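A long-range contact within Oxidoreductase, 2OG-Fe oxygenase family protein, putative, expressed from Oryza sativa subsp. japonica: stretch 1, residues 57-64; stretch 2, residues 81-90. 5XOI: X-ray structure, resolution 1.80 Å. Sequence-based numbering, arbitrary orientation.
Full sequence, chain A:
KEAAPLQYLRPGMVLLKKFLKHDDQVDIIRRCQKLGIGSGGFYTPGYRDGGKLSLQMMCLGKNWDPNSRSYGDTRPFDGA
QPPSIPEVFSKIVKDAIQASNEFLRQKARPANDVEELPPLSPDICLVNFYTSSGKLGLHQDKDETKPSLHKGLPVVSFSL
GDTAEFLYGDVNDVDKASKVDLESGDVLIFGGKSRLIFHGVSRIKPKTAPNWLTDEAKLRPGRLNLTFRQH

Stretch 1, residues 57-64: MMCLGKNW
Stretch 2, residues 81-90: QPPSIPEVFS

What ties the two backbones together? One hydrogen bond does so: Gly61 N donates to Pro83 O at 2.8 Å, with an N-H...O angle of 164°. Leu60 CA also makes a CA-H...O contact with Pro83 O, at 3.2 Å. The register agrees with this, with the CA atoms of Leu60 and Pro83 5.1 Å apart and those of Gly61 and Ser84 4.4 Å apart. Stretch 1 arrives as an extended strand (Met58 phi/psi -154/152, Cys59 -107/150), turns a corner at Leu60 (-118/146), and a separate strand begins at Asn63 and runs on through Trp64. Stretch 2 runs extended from Pro82 (-66/147) through Pro83 (-56/153), Ser84 (-77/163) and Ile85 (-72/122) to Pro86, the N-cap of the helix that follows.

How does Leu60 come to cover the most surface? Its CA-to-CB bond points sideways, and the m, t rotamer (chi1 -43°, chi2 172°) spreads the side chain along several residues of stretch 2. CB lies 3.9 Å from Ile85 CG1, and CD2 is 3.9 Å from Pro83 CB. The other methyl, CD1, sits 3.9 Å from Pro86 CD and 4.0 Å from Phe89 CE2, near the plane of the ring and at its edge. Phe89 (chi1 -70°, chi2 7°) thus brings the first turn of the helix into the same apolar cluster.

Where does Pro82 fit? Its CA-to-CB bond points toward stretch 1, and its C-gamma endo ring packs against backbone oxygens as well as carbon: CB is 3.2 Å from Cys59 O, and CG is 3.0 Å from Gly61 O. These are short carbon-to-oxygen packing contacts rather than conventional hydrogen bonds. CG also lies 4.0 Å from CB of Asn63, whose CA-to-CB bond points toward stretch 2, with chi1 at -176°. Next to it, the C-gamma exo ring of Pro83 places CD 3.7 Å from Met58 CE, the end of a p, t, m side chain (69°, 161°, -68°) that starts sideways but comes nearer at its tip.

Why does glycine suit position 61? Its phi/psi of 81/-119 has a positive phi, which by itself favours glycine, and space is also short. An ideal CB there would lie only 3.2 Å from Ile85 CG1, a tight approach. Ile85 takes the m, t rotamer (-58°, 178°), which holds CG1 3.8 Å from Gly61 N and 3.7 Å from Leu60 O.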

# COMPACT_ATOMS: atom_id res chain seq x y z
N MET A 57 -4.03 9.30 -7.83
CA MET A 57 -4.06 7.84 -7.81
C MET A 57 -4.23 7.29 -9.21
O MET A 57 -4.71 7.96 -10.13
CB MET A 57 -5.18 7.31 -6.89
CG MET A 57 -6.59 7.70 -7.36
SD MET A 57 -7.85 6.99 -6.28
CE MET A 57 -7.82 5.29 -6.85
N MET A 58 -3.83 6.03 -9.37
CA MET A 58 -4.15 5.25 -10.54
C MET A 58 -4.14 3.79 -10.12
O MET A 58 -3.45 3.42 -9.16
CB MET A 58 -3.18 5.49 -11.71
CG MET A 58 -1.76 4.98 -11.50
SD MET A 58 -0.82 4.80 -13.06
CE MET A 58 -1.69 3.46 -13.85
N CYS A 59 -4.93 2.98 -10.80
CA CYS A 59 -4.99 1.57 -10.45
C CYS A 59 -4.26 0.74 -11.49
O CYS A 59 -4.18 1.12 -12.67
CB CYS A 59 -6.43 1.09 -10.30
SG CYS A 59 -7.30 1.79 -8.87
N LEU A 60 -3.70 -0.38 -11.05
CA LEU A 60 -3.24 -1.43 -11.93
C LEU A 60 -4.04 -2.68 -11.64
O LEU A 60 -4.41 -2.94 -10.50
CB LEU A 60 -1.75 -1.73 -11.75
CG LEU A 60 -0.80 -0.55 -11.59
CD1 LEU A 60 0.61 -1.06 -11.23
CD2 LEU A 60 -0.77 0.27 -12.86
N GLY A 61 -4.29 -3.48 -12.69
CA GLY A 61 -5.15 -4.63 -12.57
C GLY A 61 -6.60 -4.20 -12.66
O GLY A 61 -7.02 -3.63 -13.67
N LYS A 62 -7.38 -4.45 -11.61
CA LYS A 62 -8.75 -3.97 -11.55
C LYS A 62 -8.76 -2.50 -11.11
O LYS A 62 -7.84 -2.01 -10.46
CB LYS A 62 -9.58 -4.82 -10.59
CG LYS A 62 -10.30 -5.99 -11.25
CD LYS A 62 -9.33 -7.09 -11.70
CE LYS A 62 -10.00 -8.10 -12.65
NZ LYS A 62 -10.06 -7.67 -14.08
N ASN A 63 -9.83 -1.81 -11.47
CA ASN A 63 -9.97 -0.40 -11.11
C ASN A 63 -10.89 -0.24 -9.91
O ASN A 63 -11.96 -0.85 -9.85
CB ASN A 63 -10.51 0.41 -12.28
CG ASN A 63 -10.57 1.87 -11.98
OD1 ASN A 63 -9.54 2.51 -11.77
ND2 ASN A 63 -11.79 2.43 -11.95
N TRP A 64 -10.48 0.61 -8.96
CA TRP A 64 -11.36 1.06 -7.88
C TRP A 64 -11.88 2.45 -8.24
O TRP A 64 -11.09 3.39 -8.38
CB TRP A 64 -10.63 1.11 -6.52
CG TRP A 64 -11.56 1.48 -5.39
CD1 TRP A 64 -12.32 0.62 -4.65
CD2 TRP A 64 -11.86 2.80 -4.89
NE1 TRP A 64 -13.06 1.32 -3.72
CE2 TRP A 64 -12.80 2.66 -3.85
CE3 TRP A 64 -11.42 4.09 -5.23
CZ2 TRP A 64 -13.31 3.75 -3.14
CZ3 TRP A 64 -11.92 5.18 -4.52
CH2 TRP A 64 -12.86 5.00 -3.49
N GLN A 81 -8.86 1.46 -19.59
CA GLN A 81 -8.58 0.26 -18.82
C GLN A 81 -7.26 0.42 -18.08
O GLN A 81 -6.29 0.94 -18.65
CB GLN A 81 -8.52 -0.97 -19.72
CG GLN A 81 -8.19 -2.26 -18.98
CD GLN A 81 -8.29 -3.49 -19.86
OE1 GLN A 81 -8.98 -3.48 -20.88
NE2 GLN A 81 -7.61 -4.56 -19.46
N PRO A 82 -7.18 0.02 -16.82
CA PRO A 82 -5.92 0.14 -16.10
C PRO A 82 -4.86 -0.75 -16.70
O PRO A 82 -5.17 -1.83 -17.26
CB PRO A 82 -6.28 -0.29 -14.66
CG PRO A 82 -7.67 -0.85 -14.73
CD PRO A 82 -8.31 -0.31 -15.94
N PRO A 83 -3.60 -0.35 -16.67
CA PRO A 83 -2.51 -1.28 -16.99
C PRO A 83 -2.60 -2.50 -16.09
O PRO A 83 -3.12 -2.44 -14.97
CB PRO A 83 -1.24 -0.47 -16.70
CG PRO A 83 -1.69 0.98 -16.74
CD PRO A 83 -3.11 0.98 -16.24
N SER A 84 -2.09 -3.63 -16.58
CA SER A 84 -2.06 -4.78 -15.70
C SER A 84 -0.92 -4.64 -14.69
O SER A 84 -0.01 -3.83 -14.86
CB SER A 84 -1.93 -6.08 -16.50
OG SER A 84 -0.74 -6.07 -17.26
N ILE A 85 -1.00 -5.43 -13.63
CA ILE A 85 0.04 -5.43 -12.60
C ILE A 85 1.28 -6.11 -13.17
O ILE A 85 1.21 -7.27 -13.60
CB ILE A 85 -0.44 -6.14 -11.32
CG1 ILE A 85 -1.71 -5.49 -10.77
CG2 ILE A 85 0.66 -6.17 -10.26
CD1 ILE A 85 -2.26 -6.19 -9.54
N PRO A 86 2.43 -5.43 -13.20
CA PRO A 86 3.67 -6.08 -13.64
C PRO A 86 3.94 -7.33 -12.81
O PRO A 86 3.75 -7.34 -11.59
CB PRO A 86 4.74 -5.01 -13.41
CG PRO A 86 3.99 -3.71 -13.48
CD PRO A 86 2.61 -3.99 -12.94
N GLU A 87 4.40 -8.39 -13.47
CA GLU A 87 4.67 -9.63 -12.75
C GLU A 87 5.77 -9.45 -11.71
O GLU A 87 5.77 -10.13 -10.68
CB GLU A 87 5.04 -10.76 -13.71
CG GLU A 87 4.75 -12.14 -13.15
CD GLU A 87 4.48 -13.18 -14.23
OE1 GLU A 87 4.94 -12.96 -15.37
OE2 GLU A 87 3.82 -14.20 -13.94
N VAL A 88 6.72 -8.54 -11.95
CA VAL A 88 7.76 -8.31 -10.96
C VAL A 88 7.16 -7.75 -9.67
O VAL A 88 7.62 -8.07 -8.57
CB VAL A 88 8.86 -7.40 -11.53
CG1 VAL A 88 8.33 -6.01 -11.84
CG2 VAL A 88 10.04 -7.34 -10.56
N PHE A 89 6.10 -6.93 -9.79
CA PHE A 89 5.43 -6.42 -8.60
C PHE A 89 4.82 -7.56 -7.80
O PHE A 89 4.98 -7.65 -6.58
CB PHE A 89 4.34 -5.41 -8.98
CG PHE A 89 4.85 -4.08 -9.51
CD1 PHE A 89 6.19 -3.86 -9.78
CD2 PHE A 89 3.96 -3.04 -9.73
CE1 PHE A 89 6.63 -2.64 -10.27
CE2 PHE A 89 4.38 -1.81 -10.22
CZ PHE A 89 5.73 -1.61 -10.50
N SER A 90 4.10 -8.46 -8.49
CA SER A 90 3.48 -9.61 -7.84
C SER A 90 4.52 -10.50 -7.18
O SER A 90 4.27 -11.04 -6.10
CB SER A 90 2.66 -10.42 -8.85
OG SER A 90 1.53 -9.70 -9.29